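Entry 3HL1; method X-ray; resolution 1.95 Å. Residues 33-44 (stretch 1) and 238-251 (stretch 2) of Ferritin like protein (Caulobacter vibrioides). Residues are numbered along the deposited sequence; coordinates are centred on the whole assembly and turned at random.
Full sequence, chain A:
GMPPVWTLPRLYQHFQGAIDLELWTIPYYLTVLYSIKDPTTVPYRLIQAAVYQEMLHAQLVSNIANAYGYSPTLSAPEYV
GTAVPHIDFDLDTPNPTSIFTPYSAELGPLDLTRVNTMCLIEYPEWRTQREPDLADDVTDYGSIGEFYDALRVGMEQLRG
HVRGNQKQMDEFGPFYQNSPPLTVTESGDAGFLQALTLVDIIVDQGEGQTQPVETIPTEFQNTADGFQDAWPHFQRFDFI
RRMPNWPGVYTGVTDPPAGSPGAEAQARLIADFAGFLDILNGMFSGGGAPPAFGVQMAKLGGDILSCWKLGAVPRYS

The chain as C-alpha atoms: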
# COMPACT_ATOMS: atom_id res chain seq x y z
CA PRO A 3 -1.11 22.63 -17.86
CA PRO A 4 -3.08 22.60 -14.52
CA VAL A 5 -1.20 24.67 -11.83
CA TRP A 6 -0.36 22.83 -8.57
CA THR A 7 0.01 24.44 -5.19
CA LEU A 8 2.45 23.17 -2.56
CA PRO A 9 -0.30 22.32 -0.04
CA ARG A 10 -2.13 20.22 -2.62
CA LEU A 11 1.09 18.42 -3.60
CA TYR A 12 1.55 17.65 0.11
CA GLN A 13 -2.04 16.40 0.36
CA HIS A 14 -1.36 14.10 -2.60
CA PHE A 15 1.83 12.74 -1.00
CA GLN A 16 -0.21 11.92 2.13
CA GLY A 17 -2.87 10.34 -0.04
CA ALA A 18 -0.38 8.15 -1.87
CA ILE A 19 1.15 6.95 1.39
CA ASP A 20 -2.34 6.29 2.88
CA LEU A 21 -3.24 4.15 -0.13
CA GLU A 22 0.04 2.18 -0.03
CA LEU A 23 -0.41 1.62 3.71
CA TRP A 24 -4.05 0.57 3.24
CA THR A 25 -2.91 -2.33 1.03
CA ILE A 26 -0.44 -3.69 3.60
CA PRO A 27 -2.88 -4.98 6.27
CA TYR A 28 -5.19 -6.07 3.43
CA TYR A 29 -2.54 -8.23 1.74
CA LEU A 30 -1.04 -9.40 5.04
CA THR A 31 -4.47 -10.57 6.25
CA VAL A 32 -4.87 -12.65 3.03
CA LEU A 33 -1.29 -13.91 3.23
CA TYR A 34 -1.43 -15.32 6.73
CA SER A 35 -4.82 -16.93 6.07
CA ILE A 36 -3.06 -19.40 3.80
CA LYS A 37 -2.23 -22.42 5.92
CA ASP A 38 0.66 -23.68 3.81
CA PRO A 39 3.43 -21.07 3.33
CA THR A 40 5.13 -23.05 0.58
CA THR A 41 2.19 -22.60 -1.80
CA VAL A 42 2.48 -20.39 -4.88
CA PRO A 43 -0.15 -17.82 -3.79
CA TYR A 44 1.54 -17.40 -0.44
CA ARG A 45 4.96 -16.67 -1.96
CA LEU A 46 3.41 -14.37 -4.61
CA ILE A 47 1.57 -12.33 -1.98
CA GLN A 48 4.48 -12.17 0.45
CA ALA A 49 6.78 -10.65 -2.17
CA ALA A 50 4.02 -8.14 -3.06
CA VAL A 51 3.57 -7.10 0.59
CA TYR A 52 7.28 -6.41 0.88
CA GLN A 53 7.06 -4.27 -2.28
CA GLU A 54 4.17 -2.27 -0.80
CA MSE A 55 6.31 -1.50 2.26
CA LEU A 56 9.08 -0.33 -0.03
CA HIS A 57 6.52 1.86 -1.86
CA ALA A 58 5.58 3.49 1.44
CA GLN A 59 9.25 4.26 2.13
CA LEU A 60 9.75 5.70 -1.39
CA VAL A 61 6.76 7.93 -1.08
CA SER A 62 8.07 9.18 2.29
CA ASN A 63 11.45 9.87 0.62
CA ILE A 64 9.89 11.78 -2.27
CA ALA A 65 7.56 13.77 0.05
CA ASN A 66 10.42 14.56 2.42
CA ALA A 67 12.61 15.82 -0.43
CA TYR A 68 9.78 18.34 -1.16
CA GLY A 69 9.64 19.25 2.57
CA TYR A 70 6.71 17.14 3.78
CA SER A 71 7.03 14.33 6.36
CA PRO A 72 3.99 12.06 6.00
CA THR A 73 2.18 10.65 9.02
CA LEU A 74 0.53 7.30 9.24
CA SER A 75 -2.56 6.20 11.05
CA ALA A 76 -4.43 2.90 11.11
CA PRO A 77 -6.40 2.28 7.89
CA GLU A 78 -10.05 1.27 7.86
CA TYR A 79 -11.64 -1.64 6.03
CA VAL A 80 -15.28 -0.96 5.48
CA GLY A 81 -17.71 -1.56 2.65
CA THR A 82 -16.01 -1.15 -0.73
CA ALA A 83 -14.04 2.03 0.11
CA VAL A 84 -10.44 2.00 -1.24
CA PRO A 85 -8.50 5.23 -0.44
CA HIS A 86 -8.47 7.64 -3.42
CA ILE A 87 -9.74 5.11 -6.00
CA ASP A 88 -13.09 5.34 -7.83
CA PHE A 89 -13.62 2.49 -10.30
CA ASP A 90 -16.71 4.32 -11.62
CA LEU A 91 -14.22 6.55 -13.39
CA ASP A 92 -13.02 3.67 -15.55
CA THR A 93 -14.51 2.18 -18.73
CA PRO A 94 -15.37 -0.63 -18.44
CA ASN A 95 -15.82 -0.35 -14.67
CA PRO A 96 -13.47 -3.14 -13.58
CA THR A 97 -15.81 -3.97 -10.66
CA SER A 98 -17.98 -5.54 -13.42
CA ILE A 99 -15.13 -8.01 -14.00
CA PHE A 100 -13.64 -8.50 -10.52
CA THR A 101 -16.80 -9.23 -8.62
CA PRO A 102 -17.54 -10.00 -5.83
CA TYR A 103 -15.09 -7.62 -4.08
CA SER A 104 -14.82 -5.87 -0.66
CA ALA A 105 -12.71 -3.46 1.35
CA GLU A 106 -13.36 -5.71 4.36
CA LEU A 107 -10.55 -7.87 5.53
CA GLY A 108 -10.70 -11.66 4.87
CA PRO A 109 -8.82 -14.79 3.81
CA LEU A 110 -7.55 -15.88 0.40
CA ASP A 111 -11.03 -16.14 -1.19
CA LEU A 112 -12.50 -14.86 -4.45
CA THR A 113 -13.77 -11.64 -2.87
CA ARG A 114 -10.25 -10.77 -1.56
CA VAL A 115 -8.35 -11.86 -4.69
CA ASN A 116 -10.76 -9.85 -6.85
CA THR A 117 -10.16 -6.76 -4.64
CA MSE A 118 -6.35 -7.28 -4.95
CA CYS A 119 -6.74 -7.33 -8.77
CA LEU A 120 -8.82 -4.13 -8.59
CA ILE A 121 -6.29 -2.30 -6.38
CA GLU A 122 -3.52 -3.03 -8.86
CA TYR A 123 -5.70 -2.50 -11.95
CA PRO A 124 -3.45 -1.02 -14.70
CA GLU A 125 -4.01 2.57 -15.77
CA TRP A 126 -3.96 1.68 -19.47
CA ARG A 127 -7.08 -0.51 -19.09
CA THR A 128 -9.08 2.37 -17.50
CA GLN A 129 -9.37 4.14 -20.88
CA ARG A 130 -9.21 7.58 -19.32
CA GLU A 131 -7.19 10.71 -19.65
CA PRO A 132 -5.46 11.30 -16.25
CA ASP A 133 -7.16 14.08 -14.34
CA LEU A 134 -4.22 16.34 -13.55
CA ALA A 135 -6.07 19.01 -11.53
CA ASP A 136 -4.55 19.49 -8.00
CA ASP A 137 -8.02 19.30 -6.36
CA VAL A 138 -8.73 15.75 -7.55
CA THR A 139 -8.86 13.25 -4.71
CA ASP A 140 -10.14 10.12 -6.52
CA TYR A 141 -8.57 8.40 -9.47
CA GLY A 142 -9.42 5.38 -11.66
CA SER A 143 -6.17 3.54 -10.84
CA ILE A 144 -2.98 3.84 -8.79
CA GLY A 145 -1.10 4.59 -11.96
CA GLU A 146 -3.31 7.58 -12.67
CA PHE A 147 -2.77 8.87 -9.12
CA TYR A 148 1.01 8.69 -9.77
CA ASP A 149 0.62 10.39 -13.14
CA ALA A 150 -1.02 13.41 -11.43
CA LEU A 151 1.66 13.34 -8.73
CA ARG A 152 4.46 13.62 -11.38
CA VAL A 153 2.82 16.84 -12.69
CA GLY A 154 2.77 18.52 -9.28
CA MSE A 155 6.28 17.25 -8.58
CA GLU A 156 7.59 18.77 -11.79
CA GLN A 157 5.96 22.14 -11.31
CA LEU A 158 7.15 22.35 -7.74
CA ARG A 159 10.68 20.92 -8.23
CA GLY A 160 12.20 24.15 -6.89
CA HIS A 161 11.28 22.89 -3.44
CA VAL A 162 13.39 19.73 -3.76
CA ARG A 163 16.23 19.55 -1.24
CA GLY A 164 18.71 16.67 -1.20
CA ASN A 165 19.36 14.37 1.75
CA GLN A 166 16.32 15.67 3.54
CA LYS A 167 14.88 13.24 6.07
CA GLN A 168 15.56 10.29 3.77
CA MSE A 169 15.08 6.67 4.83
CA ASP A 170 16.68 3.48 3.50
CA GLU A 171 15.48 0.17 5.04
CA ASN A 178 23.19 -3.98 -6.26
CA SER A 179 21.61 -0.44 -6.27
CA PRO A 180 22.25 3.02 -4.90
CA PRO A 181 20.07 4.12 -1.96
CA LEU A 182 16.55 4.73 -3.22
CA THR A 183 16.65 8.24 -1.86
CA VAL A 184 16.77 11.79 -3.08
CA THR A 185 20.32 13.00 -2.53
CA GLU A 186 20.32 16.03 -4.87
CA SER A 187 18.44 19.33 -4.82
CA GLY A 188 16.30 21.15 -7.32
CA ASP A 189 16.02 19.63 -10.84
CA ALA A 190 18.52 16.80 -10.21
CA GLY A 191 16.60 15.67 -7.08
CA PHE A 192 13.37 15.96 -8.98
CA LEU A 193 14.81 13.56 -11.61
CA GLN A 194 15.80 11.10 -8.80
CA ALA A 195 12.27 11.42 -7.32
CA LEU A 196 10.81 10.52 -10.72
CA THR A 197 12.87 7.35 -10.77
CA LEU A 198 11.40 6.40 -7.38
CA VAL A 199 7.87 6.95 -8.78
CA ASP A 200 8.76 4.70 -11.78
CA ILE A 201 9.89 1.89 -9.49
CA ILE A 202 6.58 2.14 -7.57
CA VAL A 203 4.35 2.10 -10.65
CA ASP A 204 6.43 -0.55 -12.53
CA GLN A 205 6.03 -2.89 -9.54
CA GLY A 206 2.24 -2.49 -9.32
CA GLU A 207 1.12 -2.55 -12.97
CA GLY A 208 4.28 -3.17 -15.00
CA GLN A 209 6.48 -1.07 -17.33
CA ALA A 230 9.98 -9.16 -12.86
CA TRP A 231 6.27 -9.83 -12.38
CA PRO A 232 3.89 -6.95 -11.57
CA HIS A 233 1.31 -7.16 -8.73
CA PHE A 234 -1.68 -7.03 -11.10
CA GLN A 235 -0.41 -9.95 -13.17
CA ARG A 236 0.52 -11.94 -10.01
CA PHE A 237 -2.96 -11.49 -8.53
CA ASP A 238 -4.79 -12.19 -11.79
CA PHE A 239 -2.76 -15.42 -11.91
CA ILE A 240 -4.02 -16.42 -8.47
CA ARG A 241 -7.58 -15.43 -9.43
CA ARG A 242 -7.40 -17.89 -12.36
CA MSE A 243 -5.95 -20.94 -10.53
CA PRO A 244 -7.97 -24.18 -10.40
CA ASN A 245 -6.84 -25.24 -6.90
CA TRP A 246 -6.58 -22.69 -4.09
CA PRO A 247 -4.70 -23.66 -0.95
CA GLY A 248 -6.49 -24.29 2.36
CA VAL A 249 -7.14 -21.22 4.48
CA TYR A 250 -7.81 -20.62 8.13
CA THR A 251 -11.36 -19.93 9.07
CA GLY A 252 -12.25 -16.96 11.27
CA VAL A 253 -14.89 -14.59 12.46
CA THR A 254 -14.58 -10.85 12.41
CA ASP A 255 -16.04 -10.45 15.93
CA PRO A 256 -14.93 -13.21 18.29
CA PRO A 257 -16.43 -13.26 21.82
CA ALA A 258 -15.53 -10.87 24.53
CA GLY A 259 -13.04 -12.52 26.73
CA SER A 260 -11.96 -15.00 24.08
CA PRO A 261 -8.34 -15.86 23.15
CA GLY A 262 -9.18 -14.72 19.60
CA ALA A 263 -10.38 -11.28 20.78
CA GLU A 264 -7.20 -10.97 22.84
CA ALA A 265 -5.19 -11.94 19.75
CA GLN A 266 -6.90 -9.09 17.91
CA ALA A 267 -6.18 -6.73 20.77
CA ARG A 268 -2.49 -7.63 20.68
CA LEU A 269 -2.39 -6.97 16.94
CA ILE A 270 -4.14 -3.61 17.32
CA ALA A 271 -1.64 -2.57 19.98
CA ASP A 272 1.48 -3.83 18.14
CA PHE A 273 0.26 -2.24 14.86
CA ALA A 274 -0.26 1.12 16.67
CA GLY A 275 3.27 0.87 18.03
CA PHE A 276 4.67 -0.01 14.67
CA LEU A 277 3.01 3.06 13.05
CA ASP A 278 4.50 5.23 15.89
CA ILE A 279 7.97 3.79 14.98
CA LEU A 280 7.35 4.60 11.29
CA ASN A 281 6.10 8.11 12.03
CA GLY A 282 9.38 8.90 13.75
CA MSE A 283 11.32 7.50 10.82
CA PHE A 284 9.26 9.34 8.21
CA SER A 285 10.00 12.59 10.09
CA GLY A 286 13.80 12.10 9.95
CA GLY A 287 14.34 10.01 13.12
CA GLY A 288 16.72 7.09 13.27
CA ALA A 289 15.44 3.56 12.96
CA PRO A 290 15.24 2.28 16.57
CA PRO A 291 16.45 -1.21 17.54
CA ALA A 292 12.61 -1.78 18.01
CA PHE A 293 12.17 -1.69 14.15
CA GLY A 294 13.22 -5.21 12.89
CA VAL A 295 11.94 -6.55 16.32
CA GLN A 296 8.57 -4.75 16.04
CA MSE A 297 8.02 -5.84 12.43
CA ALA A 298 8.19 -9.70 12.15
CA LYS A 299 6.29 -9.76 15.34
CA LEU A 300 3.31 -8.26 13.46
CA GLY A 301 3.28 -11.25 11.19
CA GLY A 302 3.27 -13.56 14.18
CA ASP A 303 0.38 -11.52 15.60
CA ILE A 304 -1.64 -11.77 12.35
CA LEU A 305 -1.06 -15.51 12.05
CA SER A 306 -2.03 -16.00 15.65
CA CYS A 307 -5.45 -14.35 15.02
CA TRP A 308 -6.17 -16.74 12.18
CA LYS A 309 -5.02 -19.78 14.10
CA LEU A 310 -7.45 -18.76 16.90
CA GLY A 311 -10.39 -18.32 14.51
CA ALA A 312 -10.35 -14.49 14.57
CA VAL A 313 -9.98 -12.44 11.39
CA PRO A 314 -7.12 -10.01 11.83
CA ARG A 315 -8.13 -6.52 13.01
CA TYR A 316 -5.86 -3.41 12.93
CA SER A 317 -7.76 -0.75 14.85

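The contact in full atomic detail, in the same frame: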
# COMPACT_ATOMS: atom_id res chain seq x y z
N LEU A 33 -2.49 -13.08 3.16
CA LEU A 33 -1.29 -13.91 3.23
C LEU A 33 -1.35 -14.92 4.35
O LEU A 33 -1.22 -16.11 4.15
CB LEU A 33 -0.04 -13.04 3.44
CG LEU A 33 1.32 -13.69 3.48
CD1 LEU A 33 1.59 -14.47 2.11
CD2 LEU A 33 2.44 -12.68 3.88
N TYR A 34 -1.52 -14.44 5.56
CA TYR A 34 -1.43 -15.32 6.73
C TYR A 34 -2.62 -16.24 6.90
O TYR A 34 -2.51 -17.23 7.62
CB TYR A 34 -1.16 -14.50 8.01
CG TYR A 34 0.27 -14.05 8.10
CD1 TYR A 34 1.29 -14.97 8.30
CD2 TYR A 34 0.63 -12.72 7.87
CE1 TYR A 34 2.62 -14.58 8.35
CE2 TYR A 34 1.96 -12.33 7.90
CZ TYR A 34 2.94 -13.26 8.16
OH TYR A 34 4.25 -12.88 8.21
N SER A 35 -3.69 -15.98 6.15
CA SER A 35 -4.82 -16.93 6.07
C SER A 35 -4.47 -18.25 5.40
O SER A 35 -5.13 -19.24 5.67
CB SER A 35 -6.06 -16.38 5.38
OG SER A 35 -5.91 -16.42 3.96
N ILE A 36 -3.44 -18.26 4.56
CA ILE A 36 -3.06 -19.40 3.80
C ILE A 36 -2.28 -20.32 4.72
O ILE A 36 -1.23 -19.96 5.21
CB ILE A 36 -2.21 -19.06 2.58
CG1 ILE A 36 -2.98 -18.06 1.71
CG2 ILE A 36 -1.90 -20.34 1.79
CD1 ILE A 36 -2.14 -17.35 0.58
N LYS A 37 -2.81 -21.51 4.93
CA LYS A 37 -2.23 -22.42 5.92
C LYS A 37 -0.82 -22.86 5.57
O LYS A 37 0.07 -22.91 6.43
CB LYS A 37 -3.14 -23.64 6.12
CG LYS A 37 -4.47 -23.37 6.74
CD LYS A 37 -5.24 -24.70 7.01
CE LYS A 37 -6.62 -24.47 7.60
NZ LYS A 37 -7.29 -25.78 7.96
N ASP A 38 -0.62 -23.18 4.30
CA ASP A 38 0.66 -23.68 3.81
C ASP A 38 1.53 -22.58 3.14
O ASP A 38 1.28 -22.16 2.02
CB ASP A 38 0.43 -24.88 2.90
CG ASP A 38 1.72 -25.51 2.39
OD1 ASP A 38 2.82 -25.08 2.78
OD2 ASP A 38 1.60 -26.47 1.59
N PRO A 39 2.59 -22.15 3.85
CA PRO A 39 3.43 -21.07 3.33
C PRO A 39 4.25 -21.40 2.11
O PRO A 39 4.79 -20.50 1.47
CB PRO A 39 4.35 -20.73 4.51
CG PRO A 39 3.76 -21.37 5.70
CD PRO A 39 3.06 -22.59 5.18
N THR A 40 4.37 -22.68 1.76
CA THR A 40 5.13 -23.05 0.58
C THR A 40 4.32 -22.91 -0.71
O THR A 40 4.87 -23.11 -1.82
CB THR A 40 5.66 -24.53 0.68
OG1 THR A 40 4.55 -25.41 0.64
CG2 THR A 40 6.43 -24.79 2.00
N THR A 41 3.03 -22.60 -0.60
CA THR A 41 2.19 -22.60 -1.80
C THR A 41 2.49 -21.37 -2.67
O THR A 41 3.00 -20.34 -2.20
CB THR A 41 0.69 -22.66 -1.46
OG1 THR A 41 0.34 -21.58 -0.59
CG2 THR A 41 0.33 -23.98 -0.78
N VAL A 42 2.16 -21.47 -3.96
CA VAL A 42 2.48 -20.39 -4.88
C VAL A 42 1.79 -19.07 -4.46
O VAL A 42 2.43 -18.03 -4.51
CB VAL A 42 2.19 -20.75 -6.38
CG1 VAL A 42 2.22 -19.50 -7.26
CG2 VAL A 42 3.21 -21.81 -6.90
N PRO A 43 0.50 -19.10 -4.06
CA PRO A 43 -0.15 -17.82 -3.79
C PRO A 43 0.43 -17.16 -2.56
O PRO A 43 0.54 -15.93 -2.49
CB PRO A 43 -1.62 -18.21 -3.55
CG PRO A 43 -1.75 -19.59 -4.14
CD PRO A 43 -0.44 -20.21 -3.87
N TYR A 44 0.87 -17.96 -1.61
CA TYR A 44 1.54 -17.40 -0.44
C TYR A 44 2.83 -16.67 -0.80
O TYR A 44 3.03 -15.54 -0.40
CB TYR A 44 1.85 -18.49 0.57
CG TYR A 44 2.33 -17.97 1.89
CD1 TYR A 44 3.67 -17.60 2.08
CD2 TYR A 44 1.49 -17.93 2.97
CE1 TYR A 44 4.12 -17.15 3.32
CE2 TYR A 44 1.94 -17.53 4.20
CZ TYR A 44 3.25 -17.11 4.36
OH TYR A 44 3.66 -16.72 5.59
N ASP A 238 -3.93 -11.62 -10.76
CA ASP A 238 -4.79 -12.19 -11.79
C ASP A 238 -4.45 -13.68 -11.99
O ASP A 238 -5.33 -14.50 -12.20
CB ASP A 238 -4.65 -11.39 -13.08
CG ASP A 238 -5.67 -11.79 -14.14
OD1 ASP A 238 -6.89 -11.81 -13.84
OD2 ASP A 238 -5.22 -12.08 -15.26
N PHE A 239 -3.18 -14.03 -11.88
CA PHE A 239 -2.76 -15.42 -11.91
C PHE A 239 -3.44 -16.24 -10.82
O PHE A 239 -4.00 -17.30 -11.09
CB PHE A 239 -1.24 -15.51 -11.78
CG PHE A 239 -0.72 -16.91 -11.70
CD1 PHE A 239 -0.45 -17.64 -12.87
CD2 PHE A 239 -0.48 -17.50 -10.46
CE1 PHE A 239 0.04 -18.96 -12.80
CE2 PHE A 239 0.01 -18.81 -10.39
CZ PHE A 239 0.28 -19.54 -11.57
N ILE A 240 -3.41 -15.73 -9.60
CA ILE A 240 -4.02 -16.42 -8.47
C ILE A 240 -5.51 -16.53 -8.70
O ILE A 240 -6.09 -17.59 -8.47
CB ILE A 240 -3.73 -15.70 -7.10
CG1 ILE A 240 -2.23 -15.77 -6.77
CG2 ILE A 240 -4.55 -16.32 -5.98
CD1 ILE A 240 -1.77 -14.77 -5.69
N ARG A 241 -6.13 -15.45 -9.18
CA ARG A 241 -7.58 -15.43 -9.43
C ARG A 241 -8.02 -16.55 -10.36
O ARG A 241 -9.12 -17.10 -10.20
CB ARG A 241 -8.01 -14.08 -10.02
CG ARG A 241 -9.51 -13.86 -10.10
CD ARG A 241 -9.77 -12.49 -10.75
NE ARG A 241 -9.27 -12.45 -12.14
CZ ARG A 241 -9.99 -12.70 -13.25
NH1 ARG A 241 -11.29 -13.00 -13.19
NH2 ARG A 241 -9.42 -12.63 -14.46
N ARG A 242 -7.15 -16.88 -11.32
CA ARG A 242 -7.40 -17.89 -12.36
C ARG A 242 -7.03 -19.33 -12.01
O ARG A 242 -7.39 -20.22 -12.76
CB ARG A 242 -6.65 -17.52 -13.63
CG ARG A 242 -7.10 -16.23 -14.26
CD ARG A 242 -6.13 -15.81 -15.37
NE ARG A 242 -6.48 -14.54 -15.97
CZ ARG A 242 -7.47 -14.36 -16.85
NH1 ARG A 242 -8.21 -15.38 -17.28
NH2 ARG A 242 -7.71 -13.14 -17.33
N MSE A 243 -6.36 -19.58 -10.89
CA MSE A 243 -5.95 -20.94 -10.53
C MSE A 243 -7.11 -21.89 -10.30
O MSE A 243 -8.12 -21.49 -9.72
CB MSE A 243 -5.14 -20.95 -9.26
CG MSE A 243 -3.82 -20.27 -9.38
SE MSE A 243 -2.92 -20.23 -7.62
CE MSE A 243 -4.42 -20.30 -6.44
N PRO A 244 -6.95 -23.16 -10.72
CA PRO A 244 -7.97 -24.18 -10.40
C PRO A 244 -8.02 -24.59 -8.92
O PRO A 244 -9.10 -24.85 -8.39
CB PRO A 244 -7.58 -25.38 -11.29
CG PRO A 244 -6.28 -25.05 -11.92
CD PRO A 244 -5.84 -23.70 -11.55
N ASN A 245 -6.87 -24.66 -8.26
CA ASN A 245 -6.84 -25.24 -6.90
C ASN A 245 -6.22 -24.32 -5.85
O ASN A 245 -4.99 -24.24 -5.72
CB ASN A 245 -6.09 -26.57 -6.92
CG ASN A 245 -6.72 -27.56 -7.88
OD1 ASN A 245 -7.81 -28.10 -7.62
ND2 ASN A 245 -6.05 -27.78 -9.01
N TRP A 246 -7.07 -23.65 -5.09
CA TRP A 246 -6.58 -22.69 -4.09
C TRP A 246 -6.19 -23.42 -2.84
O TRP A 246 -6.82 -24.41 -2.51
CB TRP A 246 -7.62 -21.64 -3.78
CG TRP A 246 -7.84 -20.72 -4.93
CD1 TRP A 246 -7.60 -20.97 -6.28
CD2 TRP A 246 -8.43 -19.43 -4.88
NE1 TRP A 246 -7.97 -19.89 -7.03
CE2 TRP A 246 -8.49 -18.93 -6.20
CE3 TRP A 246 -8.93 -18.65 -3.84
CZ2 TRP A 246 -9.01 -17.68 -6.49
CZ3 TRP A 246 -9.43 -17.41 -4.13
CH2 TRP A 246 -9.48 -16.94 -5.45
N PRO A 247 -5.14 -22.96 -2.15
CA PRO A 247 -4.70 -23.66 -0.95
C PRO A 247 -5.72 -23.49 0.18
O PRO A 247 -6.52 -22.54 0.18
CB PRO A 247 -3.37 -22.96 -0.60
CG PRO A 247 -3.51 -21.58 -1.17
CD PRO A 247 -4.31 -21.77 -2.44
N GLY A 248 -5.63 -24.38 1.17
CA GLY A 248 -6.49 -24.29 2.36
C GLY A 248 -6.20 -23.02 3.15
O GLY A 248 -5.04 -22.59 3.20
N VAL A 249 -7.25 -22.43 3.69
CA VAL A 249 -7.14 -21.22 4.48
C VAL A 249 -7.74 -21.42 5.88
O VAL A 249 -8.65 -22.25 6.08
CB VAL A 249 -7.81 -20.01 3.80
CG1 VAL A 249 -7.20 -19.82 2.37
CG2 VAL A 249 -9.32 -20.19 3.76
N TYR A 250 -7.23 -20.66 6.84
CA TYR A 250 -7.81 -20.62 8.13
C TYR A 250 -9.18 -20.00 8.02
O TYR A 250 -9.49 -19.20 7.15
CB TYR A 250 -6.99 -19.81 9.12
CG TYR A 250 -5.67 -20.38 9.40
CD1 TYR A 250 -5.53 -21.51 10.21
CD2 TYR A 250 -4.52 -19.82 8.83
CE1 TYR A 250 -4.27 -22.08 10.47
CE2 TYR A 250 -3.27 -20.39 9.06
CZ TYR A 250 -3.16 -21.52 9.88
OH TYR A 250 -1.90 -22.03 10.10
N THR A 251 -10.01 -20.41 8.95
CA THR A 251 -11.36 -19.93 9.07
C THR A 251 -11.38 -18.96 10.27
O THR A 251 -10.65 -19.12 11.25
CB THR A 251 -12.29 -21.16 9.25
OG1 THR A 251 -13.64 -20.76 9.02
CG2 THR A 251 -12.13 -21.72 10.64
O HOH W 1 0.09 -21.28 8.54
O HOH W 2 -2.77 -23.79 2.66

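Two segments nearly 200 residues apart in sequence meet here and bury 636 Å² between them. The contact has a polar backbone part around I36 and V249 and an apolar part around P43.

The backbone part is a single beta bridge, with I36 CA and V249 CA 4.5 Å apart. Two hydrogen bonds close it. Y250 N donates to S35 O at 2.8 Å, and K37 N donates to G248 O at 3.0 Å. V249 CA also lies 3.1 Å from S35 O, a CA-H...O contact. G248 O takes a further bond from water 2, at 2.6 Å, and the same water accepts from D38 N at 2.8 Å.

K37 and Y250 form the main side-chain pair beside the bridge. K37 has chi1 at m and its other chi angles at t, so its chain is extended. Its CG sits 3.8 Å from the centroid of the Y250 ring, only 7° off the ring normal, which is a CH-pi contact over the face. The methylenes supply the apolar surface, and K37 CE continues to 3.4 Å from V249 O. Y250 also has chi1 at m. Its CA-to-CB bond points sideways, but the end of the side chain comes nearer to the first stretch. The ring edge meets Y34 O, 3.5 Å from Y250 CD2. Water 1 links the pair again: it donates to K37 O at 2.7 Å and is hydrogen-bonded to Y250 OH at 2.6 Å.

I36 points its CA-to-CB bond away from the second stretch, yet its CG2 branch reaches P247 CG at 3.6 Å. Its chi1 is m and its chi2 is t. P247 points toward the first stretch and also meets T41, with T41 CG2 3.8 Å from P247 CB. T41 is at the N-cap position and has chi1 at p. Its OG1 donates to D38 O at 2.8 Å within the turn, while its methyl faces the proline.

P43 is buried, in the first turn of its helix. Its compact ring packs against three residues. P43 CG is 3.6 Å from CE of selenomethionine M243 and 3.8 Å from P247 CD. P43 CB is 4.1 Å from I240 CD1. I240 has chi1 at m and chi2 at t, which carries CD1 to the proline. At the exposed margin, V42 CG1 touches F239 CE2 at 3.9 Å; both residues have chi1 at t.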